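Local coordinates for protein uncharacterized N-acetyltransferase D2E76_00625 (Mycobacteroides abscessus, PDB 6YCA) that probably transfers acetyl groups from acetyl coenzyme A to amine substrates as an Eis-type GCN5-related N-acetyltransferase, and appears unable to modify aminoglycosides, at residues A[161-166]-A[293-298]; A[322-327]-A[401-406]; A[327-332]-A[347-352]. One frame throughout, in Å; residues are numbered along the deposited sequence.

Overall arrangement
The three contacts come in two places in the fold. Interaction 1 joins the loop after strand 149-160 to the loop before strand 299-312, both among the acetyltransferase strands. Interactions 2 and 3 lie towards the C-terminus of the chain, in the range matching the sterol carrier protein domain family. Their centres are about 10 Å apart, and they share G327. The centre of interaction 1 lies about 34 Å from that of interaction 2 and about 44 Å from that of interaction 3. Along the chain interaction 1 closes first. Interaction 3 is then nested inside the loop closed by interaction 2. Interactions 1 and 2 both touch a second subunit, so each borders the assembly interface.

Interaction 1: A[161-166]-A[293-298]; sequences RRRAAP and VTDPRA. With SO4 (sulfate ion), chain L.
R163 lays its side chain across D295 and over the backbone at R297 and A298. Its CG is anti to the carbonyl carbon, and a bend at chi3 (54°) turns the guanidinium side-on to the acid. NE and NH2 both grip one oxygen. NH2 reaches D295 OD2 at 3.0 Å, and NE lies 3.2 Å from the same D295 OD2. The oxygen sits in the guanidinium plane, but both donors meet it from above the carboxylate plane. The two planes are 52° apart. The other edge of R163 holds a sulfate, probably from the crystallisation liquor. NH2 of R163 is 2.9 Å from sulfate O3, and NH1 binds that oxygen too. The acid and the sulfate would together offset the charge of R163. The sulfate is also bound by R305 of a second subunit. Behind the salt bridge the packing is apolar. A298 CB lies 3.5 Å from R163 CB, and V293 CG1 is 3.7 Å from A164 CB. T294 N donates to A165 O at 3.0 Å, nearly along the C=O axis. The backbones form a single bridge at P166 and V293. R297 leads away to a second subunit, where it meets A137 and D306. The contact thus joins the loop leaving strand 149-160 to the loop entering strand 299-312, two strands that neighbour each other in antiparallel order.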
ATOM      1  N   ARG A 161      -6.376  21.422  -4.542  1.00 23.21           N
ATOM      2  CA  ARG A 161      -7.057  22.718  -4.586  1.00 22.80           C
ATOM      3  C   ARG A 161      -6.339  23.794  -3.781  1.00 21.55           C
ATOM      4  O   ARG A 161      -6.373  24.968  -4.164  1.00 20.41           O
ATOM      5  CB  ARG A 161      -8.510  22.583  -4.127  1.00 20.01           C
ATOM      6  CG  ARG A 161      -9.354  23.822  -4.382  1.00 21.23           C
ATOM      7  CD  ARG A 161     -10.722  23.685  -3.751  1.00 23.10           C
ATOM      8  NE  ARG A 161     -10.654  23.701  -2.292  1.00 26.43           N
ATOM      9  CZ  ARG A 161     -10.662  24.802  -1.549  1.00 30.57           C
ATOM     10  NH1 ARG A 161     -10.742  25.994  -2.124  1.00 27.58           N
ATOM     11  NH2 ARG A 161     -10.598  24.709  -0.228  1.00 40.04           N
ATOM     12  N   ARG A 162      -5.715  23.428  -2.654  1.00 25.12           N
ATOM     13  CA  ARG A 162      -5.030  24.426  -1.835  1.00 24.75           C
ATOM     14  C   ARG A 162      -3.895  25.093  -2.599  1.00 22.10           C
ATOM     15  O   ARG A 162      -3.575  26.258  -2.341  1.00 22.75           O
ATOM     16  CB  ARG A 162      -4.529  23.807  -0.528  1.00 35.59           C
ATOM     17  CG  ARG A 162      -3.455  22.738  -0.692  1.00 48.29           C
ATOM     18  CD  ARG A 162      -2.941  22.256   0.660  1.00 54.48           C
ATOM     19  NE  ARG A 162      -3.958  21.463   1.353  1.00 60.78           N
ATOM     20  CZ  ARG A 162      -4.744  21.922   2.326  1.00 62.98           C
ATOM     21  NH1 ARG A 162      -5.651  21.122   2.875  1.00 61.40           N
ATOM     22  NH2 ARG A 162      -4.627  23.177   2.748  1.00 61.37           N
ATOM     23  N   ARG A 163      -3.268  24.372  -3.523  1.00 21.66           N
ATOM     24  CA  ARG A 163      -2.183  24.901  -4.339  1.00 22.08           C
ATOM     25  C   ARG A 163      -2.656  25.536  -5.643  1.00 25.70           C
ATOM     26  O   ARG A 163      -1.821  26.018  -6.420  1.00 24.28           O
ATOM     27  CB  ARG A 163      -1.185  23.793  -4.658  1.00 21.92           C
ATOM     28  CG  ARG A 163      -0.708  23.007  -3.465  1.00 22.58           C
ATOM     29  CD  ARG A 163       0.079  21.802  -3.937  1.00 23.55           C
ATOM     30  NE  ARG A 163       1.153  22.187  -4.847  1.00 22.76           N
ATOM     31  CZ  ARG A 163       2.001  21.332  -5.404  1.00 22.85           C
ATOM     32  NH1 ARG A 163       1.901  20.034  -5.144  1.00 24.45           N
ATOM     33  NH2 ARG A 163       2.942  21.772  -6.223  1.00 23.20           N
ATOM     34  N   ALA A 164      -3.957  25.532  -5.919  1.00 29.81           N
ATOM     35  CA  ALA A 164      -4.474  25.953  -7.222  1.00 28.18           C
ATOM     36  C   ALA A 164      -5.104  27.345  -7.159  1.00 29.76           C
ATOM     37  O   ALA A 164      -6.282  27.535  -7.445  1.00 40.25           O
ATOM     38  CB  ALA A 164      -5.453  24.912  -7.756  1.00 27.72           C
ATOM     39  N   ALA A 165      -4.297  28.336  -6.803  1.00 26.47           N
ATOM     40  CA  ALA A 165      -4.764  29.713  -6.906  1.00 22.39           C
ATOM     41  C   ALA A 165      -4.608  30.206  -8.344  1.00 26.46           C
ATOM     42  O   ALA A 165      -3.599  29.916  -8.993  1.00 31.80           O
ATOM     43  CB  ALA A 165      -3.970  30.615  -5.970  1.00 23.15           C
ATOM     44  N   PRO A 166      -5.583  30.956  -8.861  1.00 24.53           N
ATOM     45  CA  PRO A 166      -5.548  31.349 -10.277  1.00 22.12           C
ATOM     46  C   PRO A 166      -4.395  32.291 -10.591  1.00 28.19           C
ATOM     47  O   PRO A 166      -4.069  33.187  -9.810  1.00 33.01           O
ATOM     48  CB  PRO A 166      -6.894  32.053 -10.482  1.00 22.59           C
ATOM     49  CG  PRO A 166      -7.753  31.587  -9.352  1.00 26.09           C
ATOM     50  CD  PRO A 166      -6.822  31.390  -8.199  1.00 25.80           C
ATOM     51  N   VAL A 293      -3.240  28.252 -13.150  1.00 25.92           N
ATOM     52  CA  VAL A 293      -2.830  28.403 -11.761  1.00 27.03           C
ATOM     53  C   VAL A 293      -1.380  28.854 -11.696  1.00 30.85           C
ATOM     54  O   VAL A 293      -0.570  28.548 -12.578  1.00 38.18           O
ATOM     55  CB  VAL A 293      -3.039  27.100 -10.959  1.00 31.77           C
ATOM     56  CG1 VAL A 293      -4.530  26.841 -10.735  1.00 28.50           C
ATOM     57  CG2 VAL A 293      -2.392  25.929 -11.682  1.00 19.97           C
ATOM     58  N   THR A 294      -1.052  29.578 -10.622  1.00 27.52           N
ATOM     59  CA  THR A 294       0.318  30.026 -10.408  1.00 28.24           C
ATOM     60  C   THR A 294       1.264  28.863 -10.160  1.00 29.58           C
ATOM     61  O   THR A 294       2.470  29.006 -10.393  1.00 24.85           O
ATOM     62  CB  THR A 294       0.391  30.996  -9.230  1.00 31.22           C
ATOM     63  OG1 THR A 294       0.091  30.292  -8.022  1.00 43.35           O
ATOM     64  CG2 THR A 294      -0.604  32.120  -9.402  1.00 26.36           C
ATOM     65  N   ASP A 295       0.749  27.730  -9.669  1.00 26.18           N
ATOM     66  CA  ASP A 295       1.536  26.529  -9.401  1.00 24.46           C
ATOM     67  C   ASP A 295       1.081  25.427 -10.343  1.00 21.90           C
ATOM     68  O   ASP A 295       0.243  24.593  -9.971  1.00 21.10           O
ATOM     69  CB  ASP A 295       1.361  26.096  -7.942  1.00 24.97           C
ATOM     70  CG  ASP A 295       2.344  25.018  -7.526  1.00 23.31           C
ATOM     71  OD1 ASP A 295       3.050  24.476  -8.399  1.00 23.32           O
ATOM     72  OD2 ASP A 295       2.414  24.713  -6.316  1.00 23.68           O
ATOM     73  N   PRO A 296       1.649  25.338 -11.549  1.00 22.01           N
ATOM     74  CA  PRO A 296       1.220  24.288 -12.493  1.00 21.11           C
ATOM     75  C   PRO A 296       1.321  22.880 -11.933  1.00 24.51           C
ATOM     76  O   PRO A 296       0.572  21.995 -12.368  1.00 25.36           O
ATOM     77  CB  PRO A 296       2.155  24.485 -13.693  1.00 22.96           C
ATOM     78  CG  PRO A 296       2.619  25.910 -13.583  1.00 26.87           C
ATOM     79  CD  PRO A 296       2.678  26.223 -12.119  1.00 23.10           C
ATOM     80  N   ARG A 297       2.215  22.644 -10.974  1.00 22.77           N
ATOM     81  CA  ARG A 297       2.353  21.318 -10.384  1.00 27.61           C
ATOM     82  C   ARG A 297       1.229  20.970  -9.418  1.00 30.70           C
ATOM     83  O   ARG A 297       1.192  19.839  -8.918  1.00 32.24           O
ATOM     84  CB  ARG A 297       3.724  21.160  -9.729  1.00 22.32           C
ATOM     85  CG  ARG A 297       4.846  21.146 -10.745  1.00 22.89           C
ATOM     86  CD  ARG A 297       6.196  21.081 -10.088  1.00 24.15           C
ATOM     87  NE  ARG A 297       7.262  21.251 -11.064  1.00 24.88           N
ATOM     88  CZ  ARG A 297       8.537  21.436 -10.746  1.00 26.20           C
ATOM     89  NH1 ARG A 297       8.904  21.480  -9.468  1.00 26.92           N
ATOM     90  NH2 ARG A 297       9.440  21.581 -11.705  1.00 26.92           N
ATOM     91  N   ALA A 298       0.321  21.911  -9.140  1.00 29.27           N
ATOM     92  CA  ALA A 298      -0.911  21.571  -8.445  1.00 19.94           C
ATOM     93  C   ALA A 298      -1.825  20.708  -9.302  1.00 19.02           C
ATOM     94  O   ALA A 298      -2.748  20.085  -8.771  1.00 18.69           O
ATOM     95  CB  ALA A 298      -1.645  22.844  -8.032  1.00 20.03           C
TER
HETATM   96  S   SO4 L 506       5.711  19.217  -6.488  1.00 75.70           S
HETATM   97  O1  SO4 L 506       6.286  20.539  -6.739  1.00 74.61           O
HETATM   98  O2  SO4 L 506       5.916  18.855  -5.087  1.00 80.42           O
HETATM   99  O3  SO4 L 506       4.279  19.223  -6.772  1.00 71.96           O
HETATM  100  O4  SO4 L 506       6.370  18.233  -7.345  1.00 74.05           O

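Interaction 2: A[322-327]-A[401-406]; sequences RTYTDG and ALFSTG. With SO4 (sulfate ion), chain J.
The loop 322-327 runs past the C-terminal end of helix 395-403, with the CA atoms of T325 and L402 the nearest pair, and T325 N donates to L402 O at 3.3 Å on a lone pair in the carbonyl plane. T325 OG1 donates to A401 O at 2.6 Å, from above the carbonyl plane. R322 bends at chi3 (-74°) and folds back, so NE and NH2 both bind T323 O. The same NH2 reaches F403 O at 3.0 Å, again from above the carbonyl plane. Its guanidinium stands at 71° to the F403 ring, with NH1 3.4 Å from F403 CD2. Y324 sets its edge on the face of F403, with CE1 over the ring centre. This is a T-shaped pair with centroids 5.1 Å apart. The Y324 hydroxyl bonds to L319 O. L402 CD2 packs on T325 O and on G327 CA. At the far end G406 N binds a sulfate, probably from the crystallisation liquor. Three successive carbonyls at the end of the helix, those of A401, L402 and F403, thus receive donors from the loop. This is C-terminal helix capping by loop donors, here within the sterol carrier protein-like domain.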
ATOM      1  N   ARG A 322     -13.288  18.111 -43.733  1.00 37.46           N
ATOM      2  CA  ARG A 322     -12.425  18.861 -42.831  1.00 35.68           C
ATOM      3  C   ARG A 322     -11.712  19.978 -43.583  1.00 32.06           C
ATOM      4  O   ARG A 322     -11.663  20.003 -44.815  1.00 32.41           O
ATOM      5  CB  ARG A 322     -11.407  17.963 -42.122  1.00 38.94           C
ATOM      6  CG  ARG A 322     -10.280  17.438 -42.993  1.00 40.55           C
ATOM      7  CD  ARG A 322      -9.080  17.052 -42.130  1.00 40.46           C
ATOM      8  NE  ARG A 322      -8.361  18.222 -41.629  1.00 41.63           N
ATOM      9  CZ  ARG A 322      -7.343  18.172 -40.771  1.00 38.30           C
ATOM     10  NH1 ARG A 322      -6.913  17.004 -40.308  1.00 35.36           N
ATOM     11  NH2 ARG A 322      -6.751  19.294 -40.377  1.00 35.62           N
ATOM     12  N   THR A 323     -11.194  20.926 -42.818  1.00 33.44           N
ATOM     13  CA  THR A 323     -10.452  22.064 -43.336  1.00 35.32           C
ATOM     14  C   THR A 323      -8.944  21.871 -43.203  1.00 32.16           C
ATOM     15  O   THR A 323      -8.461  21.056 -42.414  1.00 30.42           O
ATOM     16  CB  THR A 323     -10.897  23.343 -42.628  1.00 37.01           C
ATOM     17  OG1 THR A 323      -9.969  23.657 -41.580  1.00 40.37           O
ATOM     18  CG2 THR A 323     -12.294  23.189 -42.084  1.00 32.89           C
ATOM     19  N   TYR A 324      -8.207  22.631 -44.011  1.00 33.48           N
ATOM     20  CA  TYR A 324      -6.753  22.580 -44.050  1.00 35.91           C
ATOM     21  C   TYR A 324      -6.209  24.000 -44.115  1.00 38.39           C
ATOM     22  O   TYR A 324      -6.959  24.968 -44.263  1.00 42.62           O
ATOM     23  CB  TYR A 324      -6.261  21.789 -45.268  1.00 39.65           C
ATOM     24  CG  TYR A 324      -6.861  20.409 -45.391  1.00 33.84           C
ATOM     25  CD1 TYR A 324      -6.283  19.321 -44.751  1.00 32.47           C
ATOM     26  CD2 TYR A 324      -8.005  20.193 -46.148  1.00 36.66           C
ATOM     27  CE1 TYR A 324      -6.828  18.058 -44.859  1.00 31.72           C
ATOM     28  CE2 TYR A 324      -8.556  18.932 -46.266  1.00 36.46           C
ATOM     29  CZ  TYR A 324      -7.964  17.869 -45.618  1.00 36.76           C
ATOM     30  OH  TYR A 324      -8.510  16.610 -45.727  1.00 36.51           O
ATOM     31  N   THR A 325      -4.886  24.121 -44.014  1.00 38.01           N
ATOM     32  CA  THR A 325      -4.241  25.421 -44.117  1.00 39.79           C
ATOM     33  C   THR A 325      -3.940  25.747 -45.577  1.00 42.59           C
ATOM     34  O   THR A 325      -3.953  24.882 -46.453  1.00 45.31           O
ATOM     35  CB  THR A 325      -2.955  25.453 -43.289  1.00 40.28           C
ATOM     36  OG1 THR A 325      -2.030  24.492 -43.806  1.00 46.57           O
ATOM     37  CG2 THR A 325      -3.243  25.130 -41.834  1.00 34.54           C
ATOM     38  N   ASP A 326      -3.631  27.018 -45.830  1.00 46.71           N
ATOM     39  CA  ASP A 326      -3.391  27.492 -47.193  1.00 57.92           C
ATOM     40  C   ASP A 326      -2.008  27.040 -47.663  1.00 65.55           C
ATOM     41  O   ASP A 326      -1.075  27.828 -47.843  1.00 73.09           O
ATOM     42  CB  ASP A 326      -3.565  29.002 -47.276  1.00 62.76           C
ATOM     43  CG  ASP A 326      -5.015  29.421 -47.188  1.00 66.77           C
ATOM     44  OD1 ASP A 326      -5.884  28.640 -47.629  1.00 68.85           O
ATOM     45  OD2 ASP A 326      -5.288  30.527 -46.678  1.00 69.21           O
ATOM     46  N   GLY A 327      -1.892  25.728 -47.866  1.00 61.50           N
ATOM     47  CA  GLY A 327      -0.680  25.117 -48.357  1.00 59.26           C
ATOM     48  C   GLY A 327      -0.860  24.527 -49.747  1.00 59.23           C
ATOM     49  O   GLY A 327      -1.940  24.538 -50.332  1.00 65.58           O
ATOM     50  N   ALA A 401       1.925  20.512 -42.380  1.00 38.73           N
ATOM     51  CA  ALA A 401       1.518  21.909 -42.482  1.00 40.06           C
ATOM     52  C   ALA A 401       0.040  22.024 -42.835  1.00 42.37           C
ATOM     53  O   ALA A 401      -0.663  22.909 -42.331  1.00 43.22           O
ATOM     54  CB  ALA A 401       2.386  22.639 -43.505  1.00 37.52           C
ATOM     55  N   LEU A 402      -0.450  21.123 -43.693  1.00 40.40           N
ATOM     56  CA  LEU A 402      -1.851  21.149 -44.098  1.00 35.90           C
ATOM     57  C   LEU A 402      -2.762  20.680 -42.972  1.00 38.13           C
ATOM     58  O   LEU A 402      -3.787  21.309 -42.686  1.00 47.23           O
ATOM     59  CB  LEU A 402      -2.049  20.264 -45.328  1.00 35.34           C
ATOM     60  CG  LEU A 402      -1.615  20.833 -46.679  1.00 41.05           C
ATOM     61  CD1 LEU A 402      -1.756  19.786 -47.773  1.00 38.29           C
ATOM     62  CD2 LEU A 402      -2.408  22.087 -47.017  1.00 43.77           C
ATOM     63  N   PHE A 403      -2.406  19.567 -42.325  1.00 32.97           N
ATOM     64  CA  PHE A 403      -3.278  18.892 -41.371  1.00 32.09           C
ATOM     65  C   PHE A 403      -3.213  19.455 -39.954  1.00 33.28           C
ATOM     66  O   PHE A 403      -4.017  19.038 -39.114  1.00 33.90           O
ATOM     67  CB  PHE A 403      -2.960  17.393 -41.335  1.00 31.42           C
ATOM     68  CG  PHE A 403      -3.497  16.626 -42.507  1.00 30.10           C
ATOM     69  CD1 PHE A 403      -2.953  16.788 -43.770  1.00 30.96           C
ATOM     70  CD2 PHE A 403      -4.541  15.728 -42.342  1.00 29.79           C
ATOM     71  CE1 PHE A 403      -3.446  16.080 -44.848  1.00 31.65           C
ATOM     72  CE2 PHE A 403      -5.038  15.011 -43.418  1.00 29.06           C
ATOM     73  CZ  PHE A 403      -4.488  15.186 -44.672  1.00 30.69           C
ATOM     74  N   SER A 404      -2.292  20.375 -39.671  1.00 35.78           N
ATOM     75  CA  SER A 404      -2.084  20.843 -38.306  1.00 38.52           C
ATOM     76  C   SER A 404      -3.353  21.466 -37.734  1.00 34.19           C
ATOM     77  O   SER A 404      -4.135  22.096 -38.453  1.00 28.13           O
ATOM     78  CB  SER A 404      -0.964  21.885 -38.285  1.00 53.19           C
ATOM     79  OG  SER A 404      -1.326  23.052 -39.017  1.00 61.30           O
ATOM     80  N   THR A 405      -3.569  21.248 -36.433  1.00 26.77           N
ATOM     81  CA  THR A 405      -4.675  21.840 -35.691  1.00 25.25           C
ATOM     82  C   THR A 405      -4.158  22.416 -34.377  1.00 28.20           C
ATOM     83  O   THR A 405      -3.109  22.015 -33.869  1.00 30.56           O
ATOM     84  CB  THR A 405      -5.780  20.816 -35.389  1.00 24.04           C
ATOM     85  OG1 THR A 405      -5.253  19.769 -34.566  1.00 29.71           O
ATOM     86  CG2 THR A 405      -6.329  20.221 -36.672  1.00 24.63           C
ATOM     87  N   GLY A 406      -4.921  23.350 -33.815  1.00 29.83           N
ATOM     88  CA  GLY A 406      -4.507  24.021 -32.598  1.00 31.25           C
ATOM     89  C   GLY A 406      -4.867  23.291 -31.319  1.00 35.30           C
ATOM     90  O   GLY A 406      -4.224  23.489 -30.282  1.00 40.95           O
TER
HETATM   91  S   SO4 J 504      -8.393  24.256 -33.955  1.00 47.57           S
HETATM   92  O1  SO4 J 504      -9.722  24.164 -33.355  1.00 49.49           O
HETATM   93  O2  SO4 J 504      -7.563  25.152 -33.154  1.00 53.09           O
HETATM   94  O3  SO4 J 504      -8.501  24.778 -35.315  1.00 49.39           O
HETATM   95  O4  SO4 J 504      -7.789  22.930 -33.991  1.00 45.34           O

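Interaction 3: A[327-332]-A[347-352]; sequences GAPVVI and SVSSDK
V348 has its CG1 anti to the carbonyl carbon (chi1 -67°), which leaves CG2 in the crowded position between N and C. I332 also has its CG1 anti to the carbonyl carbon (chi1 -56°), and its chain runs on extended at chi2. These torsions bring the two tips together obliquely, with I332 CD1 4.0 Å from V348 CG2. The same CG2 of V348 lies 3.4 Å from V330 O. The backbones form a short antiparallel pairing. V330 and V348 are the hydrogen-bonded pair. V348 N donates to V330 O at 3.0 Å, and V330 N donates to V348 O at 3.2 Å. Both bonds are nearly straight and lie in the carbonyl planes. V331 and S347 follow as a non-hydrogen-bonded pair. Their side chains share one face of the sheet, and those of V330 and V348 share the other. On the first face V331 CG2 approaches S347 CB at 4.2 Å. S347 OG is anti to its backbone N (chi1 171°), which sets it 3.7 Å from P329 CB. The ring of P329 lies alongside S349, with CG 3.7 Å from S349 CB. P329 CA also makes a CA-H...O contact with V348 O. S349 OG is in the crowded position and donates to K352 O on a lone pair. This bond ties the turn beyond the strand back on itself. Strands 330-335 and 344-348 form a beta hairpin. Strand 353-356 flanks it beside 344-348, and strand 362-365 runs parallel to 330-335 on the other edge. Helix 395-403 packs on the face of V330 and V348, with L402 on V330 and F403 on both I332 and V348.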
ATOM      1  N   GLY A 327      -1.892  25.728 -47.866  1.00 61.50           N
ATOM      2  CA  GLY A 327      -0.680  25.117 -48.357  1.00 59.26           C
ATOM      3  C   GLY A 327      -0.860  24.527 -49.747  1.00 59.23           C
ATOM      4  O   GLY A 327      -1.940  24.538 -50.332  1.00 65.58           O
ATOM      5  N   ALA A 328       0.240  24.001 -50.264  1.00 54.18           N
ATOM      6  CA  ALA A 328       0.199  23.341 -51.555  1.00 52.97           C
ATOM      7  C   ALA A 328      -0.376  21.932 -51.402  1.00 50.65           C
ATOM      8  O   ALA A 328      -0.208  21.292 -50.360  1.00 49.19           O
ATOM      9  CB  ALA A 328       1.601  23.261 -52.150  1.00 49.64           C
ATOM     10  N   PRO A 329      -1.074  21.437 -52.422  1.00 51.17           N
ATOM     11  CA  PRO A 329      -1.707  20.118 -52.313  1.00 47.22           C
ATOM     12  C   PRO A 329      -0.690  19.002 -52.119  1.00 44.46           C
ATOM     13  O   PRO A 329       0.443  19.061 -52.602  1.00 45.87           O
ATOM     14  CB  PRO A 329      -2.444  19.966 -53.650  1.00 49.28           C
ATOM     15  CG  PRO A 329      -2.612  21.354 -54.159  1.00 53.68           C
ATOM     16  CD  PRO A 329      -1.406  22.106 -53.691  1.00 55.23           C
ATOM     17  N   VAL A 330      -1.115  17.978 -51.387  1.00 42.40           N
ATOM     18  CA  VAL A 330      -0.343  16.763 -51.176  1.00 42.41           C
ATOM     19  C   VAL A 330      -1.190  15.585 -51.638  1.00 45.14           C
ATOM     20  O   VAL A 330      -2.403  15.554 -51.403  1.00 48.38           O
ATOM     21  CB  VAL A 330       0.024  16.616 -49.684  1.00 39.65           C
ATOM     22  CG1 VAL A 330       0.678  15.273 -49.418  1.00 46.47           C
ATOM     23  CG2 VAL A 330       0.932  17.752 -49.253  1.00 40.30           C
ATOM     24  N   VAL A 331      -0.558  14.622 -52.303  1.00 44.33           N
ATOM     25  CA  VAL A 331      -1.244  13.435 -52.801  1.00 44.10           C
ATOM     26  C   VAL A 331      -0.965  12.283 -51.847  1.00 45.37           C
ATOM     27  O   VAL A 331       0.196  11.925 -51.613  1.00 48.34           O
ATOM     28  CB  VAL A 331      -0.815  13.089 -54.234  1.00 44.26           C
ATOM     29  CG1 VAL A 331      -1.557  11.847 -54.711  1.00 43.68           C
ATOM     30  CG2 VAL A 331      -1.074  14.267 -55.158  1.00 45.82           C
ATOM     31  N   ILE A 332      -2.028  11.712 -51.286  1.00 43.68           N
ATOM     32  CA  ILE A 332      -1.937  10.629 -50.311  1.00 40.71           C
ATOM     33  C   ILE A 332      -2.487   9.359 -50.943  1.00 39.62           C
ATOM     34  O   ILE A 332      -3.642   9.328 -51.384  1.00 45.84           O
ATOM     35  CB  ILE A 332      -2.699  10.970 -49.022  1.00 34.98           C
ATOM     36  CG1 ILE A 332      -2.196  12.291 -48.442  1.00 34.87           C
ATOM     37  CG2 ILE A 332      -2.558   9.851 -48.016  1.00 33.49           C
ATOM     38  CD1 ILE A 332      -2.949  12.741 -47.212  1.00 33.22           C
ATOM     39  N   SER A 347      -5.697  13.885 -53.798  1.00 48.35           N
ATOM     40  CA  SER A 347      -5.028  15.175 -53.692  1.00 46.49           C
ATOM     41  C   SER A 347      -5.840  16.036 -52.734  1.00 41.38           C
ATOM     42  O   SER A 347      -6.965  16.435 -53.051  1.00 44.32           O
ATOM     43  CB  SER A 347      -4.937  15.834 -55.064  1.00 48.76           C
ATOM     44  OG  SER A 347      -4.478  17.169 -54.959  1.00 50.27           O
ATOM     45  N   VAL A 348      -5.281  16.318 -51.561  1.00 39.96           N
ATOM     46  CA  VAL A 348      -5.965  17.081 -50.524  1.00 41.84           C
ATOM     47  C   VAL A 348      -5.357  18.476 -50.460  1.00 41.37           C
ATOM     48  O   VAL A 348      -4.131  18.630 -50.410  1.00 40.16           O
ATOM     49  CB  VAL A 348      -5.930  16.371 -49.157  1.00 41.72           C
ATOM     50  CG1 VAL A 348      -6.758  15.104 -49.214  1.00 41.86           C
ATOM     51  CG2 VAL A 348      -4.508  16.051 -48.747  1.00 45.44           C
ATOM     52  N   SER A 349      -6.216  19.490 -50.482  1.00 41.71           N
ATOM     53  CA  SER A 349      -5.784  20.871 -50.356  1.00 45.21           C
ATOM     54  C   SER A 349      -6.940  21.675 -49.788  1.00 53.25           C
ATOM     55  O   SER A 349      -8.084  21.214 -49.745  1.00 55.83           O
ATOM     56  CB  SER A 349      -5.333  21.446 -51.701  1.00 47.41           C
ATOM     57  OG  SER A 349      -6.429  21.561 -52.592  1.00 49.57           O
ATOM     58  N   SER A 350      -6.629  22.895 -49.346  1.00 59.01           N
ATOM     59  CA  SER A 350      -7.657  23.766 -48.786  1.00 61.36           C
ATOM     60  C   SER A 350      -8.751  24.116 -49.793  1.00 60.34           C
ATOM     61  O   SER A 350      -9.845  24.518 -49.383  1.00 58.80           O
ATOM     62  CB  SER A 350      -7.008  25.030 -48.212  1.00 65.40           C
ATOM     63  OG  SER A 350      -7.964  25.878 -47.603  1.00 68.47           O
ATOM     64  N   ASP A 351      -8.498  23.963 -51.094  1.00 60.13           N
ATOM     65  CA  ASP A 351      -9.485  24.322 -52.110  1.00 62.15           C
ATOM     66  C   ASP A 351     -10.309  23.142 -52.607  1.00 64.32           C
ATOM     67  O   ASP A 351     -11.515  23.289 -52.825  1.00 67.72           O
ATOM     68  CB  ASP A 351      -8.807  24.991 -53.308  1.00 64.16           C
ATOM     69  CG  ASP A 351      -8.136  26.292 -52.942  1.00 70.99           C
ATOM     70  OD1 ASP A 351      -8.605  26.961 -51.997  1.00 72.42           O
ATOM     71  OD2 ASP A 351      -7.139  26.649 -53.605  1.00 75.65           O
ATOM     72  N   LYS A 352      -9.699  21.974 -52.788  1.00 62.01           N
ATOM     73  CA  LYS A 352     -10.401  20.865 -53.417  1.00 58.38           C
ATOM     74  C   LYS A 352      -9.756  19.560 -52.975  1.00 55.93           C
ATOM     75  O   LYS A 352      -8.550  19.501 -52.724  1.00 54.22           O
ATOM     76  CB  LYS A 352     -10.399  20.992 -54.949  1.00 57.99           C
ATOM     77  CG  LYS A 352     -11.212  19.925 -55.698  1.00 58.16           C
ATOM     78  CD  LYS A 352     -11.260  20.208 -57.207  1.00 59.94           C
ATOM     79  CE  LYS A 352     -12.165  19.223 -57.951  1.00 56.94           C
ATOM     80  NZ  LYS A 352     -12.280  19.530 -59.415  1.00 54.30           N
TER